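PDB 1VGM: 378aa long hypothetical citrate synthase from Sulfolobus tokodaii, which is a hypothetical member of the citrate synthase family, a predominantly helical protein with two chains in its assembly. Local coordinates for residues K172-S177 with F335-V340; Y34-L39 with L178-D183; E245-G250 with D302-K307. All blocks are in the same frame, centred on the assembly; numbering follows the deposited sequence.

Contact 1: residues K172-S177 with F335-V340; sequences KAMDAS and FALSRV
Met174 on helix 168-180 reaches Leu337 on helix 331-353 with nothing more than its terminal methyl. Followed outward from CB, the side chain first sets CG anti to the backbone N (chi1 -173°); turns about CB-CG and CG-SD then bring CE round to Leu337. CB, CG and SD serve as the arm, and CE does the touching, 4.1 Å from Leu337 CD2. The meeting is one methyl against another, and the two side chains cross at about a right angle. Helix 153-162 packs against both residues, with Ala154 and Leu158 on Met174 and Tyr153 and Phe157 on Leu337.

Beside this pair, Ser338 comes up against the backbone of the other helix, its CB 4.0 Å from Ser177 O. Ser338 OG passes Ser177 O at 3.7 Å without bonding; its hydrogen bond goes to Leu178 O, one residue on. The side chain of Ser177 takes no part across the contact. Its OG is turned back into its own helix and donates to Ala173 O at 2.8 Å, tilted 25° from the carbonyl plane, while Ser177 N reaches the same oxygen from the opposite face. The buried helices therefore meet here through one methyl pair and a serine set beside a backbone carbonyl, and the polar grip between them falls just beyond the end of 172-177.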
loop_
_atom_site.group_PDB
_atom_site.type_symbol
_atom_site.label_atom_id
_atom_site.label_comp_id
_atom_site.label_asym_id
_atom_site.label_seq_id
_atom_site.Cartn_x
_atom_site.Cartn_y
_atom_site.Cartn_z
ATOM N N LYS A 172 25.115 3.505 -20.017
ATOM C CA LYS A 172 25.935 3.530 -18.810
ATOM C C LYS A 172 25.328 4.432 -17.723
ATOM O O LYS A 172 25.353 4.088 -16.536
ATOM C CB LYS A 172 27.361 4.002 -19.140
ATOM C CG LYS A 172 28.263 2.928 -19.751
ATOM C CD LYS A 172 29.601 3.501 -20.223
ATOM C CE LYS A 172 29.435 4.306 -21.506
ATOM N NZ LYS A 172 30.727 4.801 -22.075
ATOM N N ALA A 173 24.785 5.580 -18.126
ATOM C CA ALA A 173 24.177 6.516 -17.177
ATOM C C ALA A 173 22.904 5.948 -16.550
ATOM O O ALA A 173 22.618 6.192 -15.381
ATOM C CB ALA A 173 23.869 7.852 -17.871
ATOM N N MET A 174 22.140 5.199 -17.337
ATOM C CA MET A 174 20.905 4.594 -16.857
ATOM C C MET A 174 21.219 3.440 -15.900
ATOM O O MET A 174 20.585 3.292 -14.850
ATOM C CB MET A 174 20.082 4.080 -18.042
ATOM C CG MET A 174 18.688 3.571 -17.672
ATOM S SD MET A 174 17.558 4.877 -17.124
ATOM C CE MET A 174 17.054 4.255 -15.495
ATOM N N ASP A 175 22.202 2.627 -16.273
ATOM C CA ASP A 175 22.667 1.526 -15.431
ATOM C C ASP A 175 23.187 2.043 -14.089
ATOM O O ASP A 175 22.843 1.514 -13.027
ATOM C CB ASP A 175 23.775 0.754 -16.156
ATOM C CG ASP A 175 24.270 -0.430 -15.368
ATOM O OD1 ASP A 175 25.361 -0.328 -14.770
ATOM O OD2 ASP A 175 23.570 -1.466 -15.347
ATOM N N ALA A 176 24.011 3.082 -14.137
ATOM C CA ALA A 176 24.443 3.756 -12.916
ATOM C C ALA A 176 23.261 4.230 -12.052
ATOM O O ALA A 176 23.224 3.992 -10.842
ATOM C CB ALA A 176 25.350 4.932 -13.275
ATOM N N SER A 177 22.292 4.896 -12.675
ATOM C CA SER A 177 21.113 5.368 -11.957
ATOM C C SER A 177 20.361 4.256 -11.231
ATOM O O SER A 177 19.937 4.435 -10.089
ATOM C CB SER A 177 20.165 6.076 -12.920
ATOM O OG SER A 177 20.781 7.230 -13.466
ATOM N N PHE A 335 13.067 6.695 -10.088
ATOM C CA PHE A 335 13.448 6.304 -8.730
ATOM C C PHE A 335 12.772 4.987 -8.355
ATOM O O PHE A 335 13.392 4.116 -7.766
ATOM C CB PHE A 335 13.045 7.386 -7.723
ATOM C CG PHE A 335 13.160 6.949 -6.286
ATOM C CD1 PHE A 335 14.351 7.139 -5.582
ATOM C CD2 PHE A 335 12.082 6.342 -5.637
ATOM C CE1 PHE A 335 14.481 6.719 -4.254
ATOM C CE2 PHE A 335 12.195 5.914 -4.303
ATOM C CZ PHE A 335 13.398 6.109 -3.608
ATOM N N ALA A 336 11.493 4.853 -8.690
ATOM C CA ALA A 336 10.747 3.644 -8.351
ATOM C C ALA A 336 11.321 2.455 -9.114
ATOM O O ALA A 336 11.430 1.344 -8.582
ATOM C CB ALA A 336 9.281 3.826 -8.697
ATOM N N LEU A 337 11.696 2.706 -10.363
ATOM C CA LEU A 337 12.260 1.678 -11.224
ATOM C C LEU A 337 13.529 1.092 -10.626
ATOM O O LEU A 337 13.795 -0.105 -10.758
ATOM C CB LEU A 337 12.574 2.261 -12.602
ATOM C CG LEU A 337 13.205 1.267 -13.578
ATOM C CD1 LEU A 337 12.196 0.188 -13.952
ATOM C CD2 LEU A 337 13.691 2.008 -14.813
ATOM N N SER A 338 14.317 1.941 -9.975
ATOM C CA SER A 338 15.530 1.495 -9.303
ATOM C C SER A 338 15.242 0.895 -7.916
ATOM O O SER A 338 15.745 -0.190 -7.578
ATOM C CB SER A 338 16.502 2.667 -9.171
ATOM O OG SER A 338 17.508 2.389 -8.214
ATOM N N ARG A 339 14.431 1.598 -7.121
ATOM C CA ARG A 339 14.254 1.258 -5.707
ATOM C C ARG A 339 13.472 -0.052 -5.538
ATOM O O ARG A 339 13.489 -0.663 -4.468
ATOM C CB ARG A 339 13.542 2.408 -4.973
ATOM C CG ARG A 339 13.197 2.153 -3.484
ATOM C CD ARG A 339 14.410 1.789 -2.633
ATOM N NE ARG A 339 15.488 2.760 -2.790
ATOM C CZ ARG A 339 15.695 3.798 -1.983
ATOM N NH1 ARG A 339 14.901 4.003 -0.934
ATOM N NH2 ARG A 339 16.701 4.634 -2.225
ATOM N N VAL A 340 12.812 -0.501 -6.606
ATOM C CA VAL A 340 12.044 -1.734 -6.538
ATOM C C VAL A 340 12.935 -2.924 -6.168
ATOM O O VAL A 340 12.487 -3.851 -5.487
ATOM C CB VAL A 340 11.313 -2.025 -7.878
ATOM C CG1 VAL A 340 12.316 -2.407 -8.966
ATOM C CG2 VAL A 340 10.285 -3.126 -7.673
#

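Contact 2: residues Y34-L39 with L178-D183; sequences YDINDL and LILYTD
Ile36 and Leu39 meet Ile179 and Leu180 in a buried aliphatic contact between the first turn of helix 36-42 and the C-terminal turn of helix 168-180, inside the mainly helical citrate synthase-type fold, where a small sheet leads into the helices. Strand 34-35, the outermost strand, within this chain, of a three-stranded antiparallel sheet, runs straight into helix 36-42. Asp35 is the N-cap residue of that helix, and its OD1 closes an Asx turn by accepting from Asn37 N at 2.7 Å, on the anti side of the carboxylate. The same OD1 accepts from Asn37 ND2 at 2.8 Å through the syn lone pair, the amide lying almost flat toward it. Two bonds on one oxygen thus fix the turn from which Ile36 projects.

Ile36 extends CG1 anti to its backbone N (chi1 179°), carrying CD1 across to Ile179, where it sits 3.8 Å from CG2 and equally close to the carbonyl oxygen. The two isoleucines slide past each other in opposite directions. Leu180 instead crosses Ile36 at about a right angle and offers CD2 to CG1 at 4.1 Å. CG2 of Ile179 touches both Ile36 CD1 and Leu39 CB, residues about one turn apart. Tyr31 lies beside Ile36 and Leu39, its hydroxyl bonded to Ile179 O, and Phe372 of the second subunit packs on Leu39. The longer branch of Ile179 brings CD1 to 3.6 Å from Leu39 O.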
loop_
_atom_site.group_PDB
_atom_site.type_symbol
_atom_site.label_atom_id
_atom_site.label_comp_id
_atom_site.label_asym_id
_atom_site.label_seq_id
_atom_site.Cartn_x
_atom_site.Cartn_y
_atom_site.Cartn_z
ATOM N N TYR A 34 29.983 -3.959 -0.465
ATOM C CA TYR A 34 30.728 -3.364 -1.571
ATOM C C TYR A 34 30.379 -1.882 -1.718
ATOM O O TYR A 34 29.206 -1.524 -1.754
ATOM C CB TYR A 34 30.402 -4.101 -2.873
ATOM C CG TYR A 34 30.855 -5.547 -2.889
ATOM C CD1 TYR A 34 32.206 -5.875 -3.039
ATOM C CD2 TYR A 34 29.933 -6.589 -2.768
ATOM C CE1 TYR A 34 32.626 -7.211 -3.071
ATOM C CE2 TYR A 34 30.344 -7.926 -2.798
ATOM C CZ TYR A 34 31.688 -8.231 -2.950
ATOM O OH TYR A 34 32.087 -9.551 -2.978
ATOM N N ASP A 35 31.402 -1.032 -1.812
ATOM C CA ASP A 35 31.202 0.413 -1.925
ATOM C C ASP A 35 30.397 0.741 -3.177
ATOM O O ASP A 35 30.575 0.105 -4.216
ATOM C CB ASP A 35 32.550 1.137 -1.987
ATOM C CG ASP A 35 32.410 2.650 -1.883
ATOM O OD1 ASP A 35 32.032 3.304 -2.880
ATOM O OD2 ASP A 35 32.683 3.190 -0.793
ATOM N N ILE A 36 29.517 1.734 -3.086
ATOM C CA ILE A 36 28.643 2.055 -4.208
ATOM C C ILE A 36 29.444 2.523 -5.427
ATOM O O ILE A 36 29.026 2.322 -6.569
ATOM C CB ILE A 36 27.593 3.145 -3.822
ATOM C CG1 ILE A 36 26.719 3.478 -5.032
ATOM C CG2 ILE A 36 28.281 4.395 -3.330
ATOM C CD1 ILE A 36 25.413 2.752 -5.036
ATOM N N ASN A 37 30.599 3.132 -5.178
ATOM C CA ASN A 37 31.474 3.598 -6.252
ATOM C C ASN A 37 32.017 2.433 -7.087
ATOM O O ASN A 37 32.096 2.526 -8.311
ATOM C CB ASN A 37 32.644 4.406 -5.672
ATOM C CG ASN A 37 32.221 5.783 -5.169
ATOM O OD1 ASN A 37 32.148 6.738 -5.938
ATOM N ND2 ASN A 37 31.947 5.886 -3.874
ATOM N N ASP A 38 32.395 1.341 -6.428
ATOM C CA ASP A 38 32.918 0.176 -7.143
ATOM C C ASP A 38 31.822 -0.475 -7.974
ATOM O O ASP A 38 32.044 -0.873 -9.127
ATOM C CB ASP A 38 33.487 -0.848 -6.157
ATOM C CG ASP A 38 34.758 -0.366 -5.496
ATOM O OD1 ASP A 38 35.491 0.416 -6.133
ATOM O OD2 ASP A 38 35.025 -0.763 -4.344
ATOM N N LEU A 39 30.637 -0.588 -7.380
ATOM C CA LEU A 39 29.508 -1.205 -8.067
ATOM C C LEU A 39 29.127 -0.447 -9.333
ATOM O O LEU A 39 28.965 -1.049 -10.392
ATOM C CB LEU A 39 28.307 -1.303 -7.119
ATOM C CG LEU A 39 28.607 -2.197 -5.909
ATOM C CD1 LEU A 39 27.431 -2.210 -4.959
ATOM C CD2 LEU A 39 28.935 -3.610 -6.383
ATOM N N LEU A 178 20.195 3.112 -11.891
ATOM C CA LEU A 178 19.490 1.983 -11.299
ATOM C C LEU A 178 20.247 1.481 -10.071
ATOM O O LEU A 178 19.641 1.127 -9.059
ATOM C CB LEU A 178 19.345 0.853 -12.327
ATOM C CG LEU A 178 18.368 1.174 -13.460
ATOM C CD1 LEU A 178 18.521 0.165 -14.585
ATOM C CD2 LEU A 178 16.948 1.169 -12.915
ATOM N N ILE A 179 21.573 1.462 -10.159
ATOM C CA ILE A 179 22.401 1.080 -9.015
ATOM C C ILE A 179 22.278 2.105 -7.890
ATOM O O ILE A 179 22.148 1.747 -6.716
ATOM C CB ILE A 179 23.898 0.938 -9.430
ATOM C CG1 ILE A 179 24.058 -0.251 -10.383
ATOM C CG2 ILE A 179 24.778 0.719 -8.202
ATOM C CD1 ILE A 179 25.470 -0.442 -10.903
ATOM N N LEU A 180 22.323 3.383 -8.253
ATOM C CA LEU A 180 22.459 4.459 -7.271
ATOM C C LEU A 180 21.253 4.571 -6.329
ATOM O O LEU A 180 21.408 4.895 -5.157
ATOM C CB LEU A 180 22.669 5.801 -7.989
ATOM C CG LEU A 180 24.085 6.082 -8.504
ATOM C CD1 LEU A 180 24.062 7.221 -9.535
ATOM C CD2 LEU A 180 24.986 6.446 -7.327
ATOM N N TYR A 181 20.059 4.308 -6.851
ATOM C CA TYR A 181 18.821 4.482 -6.100
ATOM C C TYR A 181 18.258 3.146 -5.573
ATOM O O TYR A 181 17.137 3.095 -5.063
ATOM C CB TYR A 181 17.775 5.153 -6.994
ATOM C CG TYR A 181 17.740 6.674 -6.953
ATOM C CD1 TYR A 181 17.471 7.407 -8.107
ATOM C CD2 TYR A 181 17.852 7.370 -5.748
ATOM C CE1 TYR A 181 17.293 8.793 -8.065
ATOM C CE2 TYR A 181 17.680 8.760 -5.694
ATOM C CZ TYR A 181 17.394 9.464 -6.858
ATOM O OH TYR A 181 17.175 10.824 -6.822
ATOM N N THR A 182 19.026 2.068 -5.699
ATOM C CA THR A 182 18.524 0.732 -5.371
ATOM C C THR A 182 18.019 0.564 -3.934
ATOM O O THR A 182 16.963 -0.030 -3.720
ATOM C CB THR A 182 19.600 -0.339 -5.668
ATOM O OG1 THR A 182 19.579 -0.638 -7.072
ATOM C CG2 THR A 182 19.349 -1.628 -4.851
ATOM N N ASP A 183 18.755 1.080 -2.954
ATOM C CA ASP A 183 18.281 1.038 -1.570
ATOM C C ASP A 183 18.923 2.103 -0.678
ATOM O O ASP A 183 20.054 2.532 -0.922
ATOM C CB ASP A 183 18.533 -0.348 -0.971
ATOM C CG ASP A 183 17.781 -0.563 0.326
ATOM O OD1 ASP A 183 16.615 -0.128 0.410
ATOM O OD2 ASP A 183 18.349 -1.168 1.257
#

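Contact 3: residues E245-G250 with D302-K307; sequences EKIIKG and DTFGSK
Ile247 and Phe304 form the closer half of this contact, and Ile248 with Thr303 the half nearer solvent. Ile247 places CG2, the branch anti to its backbone N, at the edge of the Phe304 ring and near the ring plane, 3.9 Å from CZ and 4.0 Å from CE1. The methyl therefore meets the outer rim of the ring at its far end. One ring face is occupied by the preceding residue: Thr303 CG2 stands 3.5 Å above the plane, over the centre. Arg253 adds a cation-pi contact with the same ring, and Leu254 packs on Ile247, the buried member of the group.

The elements joined are the last turn of helix 239-249 and the 302-304 part of helix 284-304, in the mainly helical citrate synthase-type fold and well away from the centre of the chain. Helix 239-249 closes with a wider pi-type turn, in which Gly250 N bonds to Glu245 O at 2.8 Å; Ile247 and Ile248 both lie within this turn.

On the looser side, the tip of Ile248 touches only the end of Thr303. Its CD1 lies 4.1 Å from both CG2 and OG1, set between the two branches of the threonine. OG1 has its polar partner within its own helix, at Leu299 O, and Phe243 packs beside both residues. Farther round the turn, where Glu245 and Lys249 are exposed, Lys246 NZ makes a salt bridge, with only a weak hydrogen bond, to Glu245 OE1 at 3.4 Å.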
loop_
_atom_site.group_PDB
_atom_site.type_symbol
_atom_site.label_atom_id
_atom_site.label_comp_id
_atom_site.label_asym_id
_atom_site.label_seq_id
_atom_site.Cartn_x
_atom_site.Cartn_y
_atom_site.Cartn_z
ATOM N N GLU A 245 17.652 35.683 -3.169
ATOM C CA GLU A 245 16.239 36.022 -3.064
ATOM C C GLU A 245 15.431 34.898 -2.416
ATOM O O GLU A 245 14.721 35.116 -1.434
ATOM C CB GLU A 245 15.674 36.335 -4.450
ATOM C CG GLU A 245 14.200 36.704 -4.458
ATOM C CD GLU A 245 13.653 36.877 -5.861
ATOM O OE1 GLU A 245 12.473 36.537 -6.088
ATOM O OE2 GLU A 245 14.393 37.353 -6.742
ATOM N N LYS A 246 15.535 33.694 -2.965
ATOM C CA LYS A 246 14.679 32.599 -2.525
ATOM C C LYS A 246 15.189 31.953 -1.247
ATOM O O LYS A 246 14.405 31.625 -0.356
ATOM C CB LYS A 246 14.566 31.546 -3.625
ATOM C CG LYS A 246 13.808 32.024 -4.850
ATOM C CD LYS A 246 12.358 32.345 -4.512
ATOM C CE LYS A 246 11.440 32.189 -5.724
ATOM N NZ LYS A 246 11.481 33.368 -6.637
ATOM N N ILE A 247 16.504 31.776 -1.154
ATOM C CA ILE A 247 17.079 30.974 -0.082
ATOM C C ILE A 247 17.547 31.799 1.116
ATOM O O ILE A 247 17.207 31.480 2.255
ATOM C CB ILE A 247 18.247 30.117 -0.609
ATOM C CG1 ILE A 247 17.719 29.148 -1.665
ATOM C CG2 ILE A 247 18.890 29.337 0.530
ATOM C CD1 ILE A 247 18.799 28.452 -2.436
ATOM N N ILE A 248 18.313 32.859 0.866
ATOM C CA ILE A 248 18.804 33.706 1.954
ATOM C C ILE A 248 17.723 34.638 2.508
ATOM O O ILE A 248 17.454 34.636 3.706
ATOM C CB ILE A 248 20.007 34.564 1.514
ATOM C CG1 ILE A 248 21.139 33.661 1.007
ATOM C CG2 ILE A 248 20.499 35.412 2.689
ATOM C CD1 ILE A 248 21.752 32.758 2.069
ATOM N N LYS A 249 17.106 35.433 1.641
ATOM C CA LYS A 249 16.061 36.348 2.081
ATOM C C LYS A 249 14.722 35.651 2.302
ATOM O O LYS A 249 14.059 35.888 3.308
ATOM C CB LYS A 249 15.887 37.482 1.070
ATOM C CG LYS A 249 17.054 38.451 1.033
ATOM C CD LYS A 249 16.747 39.639 0.138
ATOM C CE LYS A 249 15.663 40.513 0.744
ATOM N NZ LYS A 249 15.188 41.549 -0.218
ATOM N N GLY A 250 14.327 34.797 1.362
ATOM C CA GLY A 250 13.050 34.111 1.473
ATOM C C GLY A 250 13.109 32.905 2.396
ATOM O O GLY A 250 12.098 32.238 2.632
ATOM N N ASP A 302 28.886 26.955 0.698
ATOM C CA ASP A 302 29.333 28.138 1.444
ATOM C C ASP A 302 28.351 28.504 2.555
ATOM O O ASP A 302 28.748 28.927 3.640
ATOM C CB ASP A 302 29.487 29.348 0.513
ATOM C CG ASP A 302 30.613 29.184 -0.485
ATOM O OD1 ASP A 302 31.465 28.296 -0.290
ATOM O OD2 ASP A 302 30.646 29.955 -1.468
ATOM N N THR A 303 27.062 28.351 2.281
ATOM C CA THR A 303 26.038 28.791 3.225
ATOM C C THR A 303 25.800 27.745 4.313
ATOM O O THR A 303 25.679 28.081 5.493
ATOM C CB THR A 303 24.707 29.078 2.505
ATOM O OG1 THR A 303 24.869 30.207 1.644
ATOM C CG2 THR A 303 23.614 29.391 3.502
ATOM N N PHE A 304 25.742 26.477 3.912
ATOM C CA PHE A 304 25.198 25.427 4.768
ATOM C C PHE A 304 26.225 24.373 5.168
ATOM O O PHE A 304 25.974 23.565 6.061
ATOM C CB PHE A 304 24.028 24.736 4.070
ATOM C CG PHE A 304 22.864 25.640 3.795
ATOM C CD1 PHE A 304 22.474 25.903 2.490
ATOM C CD2 PHE A 304 22.144 26.212 4.841
ATOM C CE1 PHE A 304 21.375 26.704 2.218
ATOM C CE2 PHE A 304 21.035 27.021 4.581
ATOM C CZ PHE A 304 20.655 27.270 3.267
ATOM N N GLY A 305 27.374 24.375 4.504
ATOM C CA GLY A 305 28.381 23.371 4.795
ATOM C C GLY A 305 28.698 23.310 6.276
ATOM O O GLY A 305 28.865 22.232 6.844
ATOM N N SER A 306 28.772 24.477 6.904
ATOM C CA SER A 306 29.205 24.579 8.288
ATOM C C SER A 306 28.159 23.993 9.235
ATOM O O SER A 306 28.460 23.680 10.388
ATOM C CB SER A 306 29.472 26.046 8.652
ATOM O OG SER A 306 28.279 26.705 9.035
ATOM N N LYS A 307 26.932 23.849 8.751
ATOM C CA LYS A 307 25.921 23.093 9.482
ATOM C C LYS A 307 25.815 21.659 8.968
ATOM O O LYS A 307 24.794 21.001 9.157
ATOM C CB LYS A 307 24.558 23.781 9.371
ATOM C CG LYS A 307 24.348 24.915 10.363
ATOM C CD LYS A 307 25.350 26.040 10.149
ATOM C CE LYS A 307 24.986 27.270 10.970
ATOM N NZ LYS A 307 23.619 27.776 10.638
#

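Overall arrangement
Contacts 1 and 2 lie in the core and share helix 168-180, one using its middle and the other its C-terminal end; their centres are 10 Å apart. They are joined directly, since Arg339 NE of contact 1 probably hydrogen-bonds to Tyr181 O of contact 2 at 2.8 Å. The segments alternate along the chain, and helix 168-180 packs on both helix 331-353 and the start of helix 36-42. Contact 3 is peripheral, its centre about 30 Å from either of the others, and joins two different helices. Apolar side chains carry all three, with a serine and a backbone carbonyl also meeting in contact 1, whereas contact 3 adds an aromatic edge and lies beside exposed charged residues.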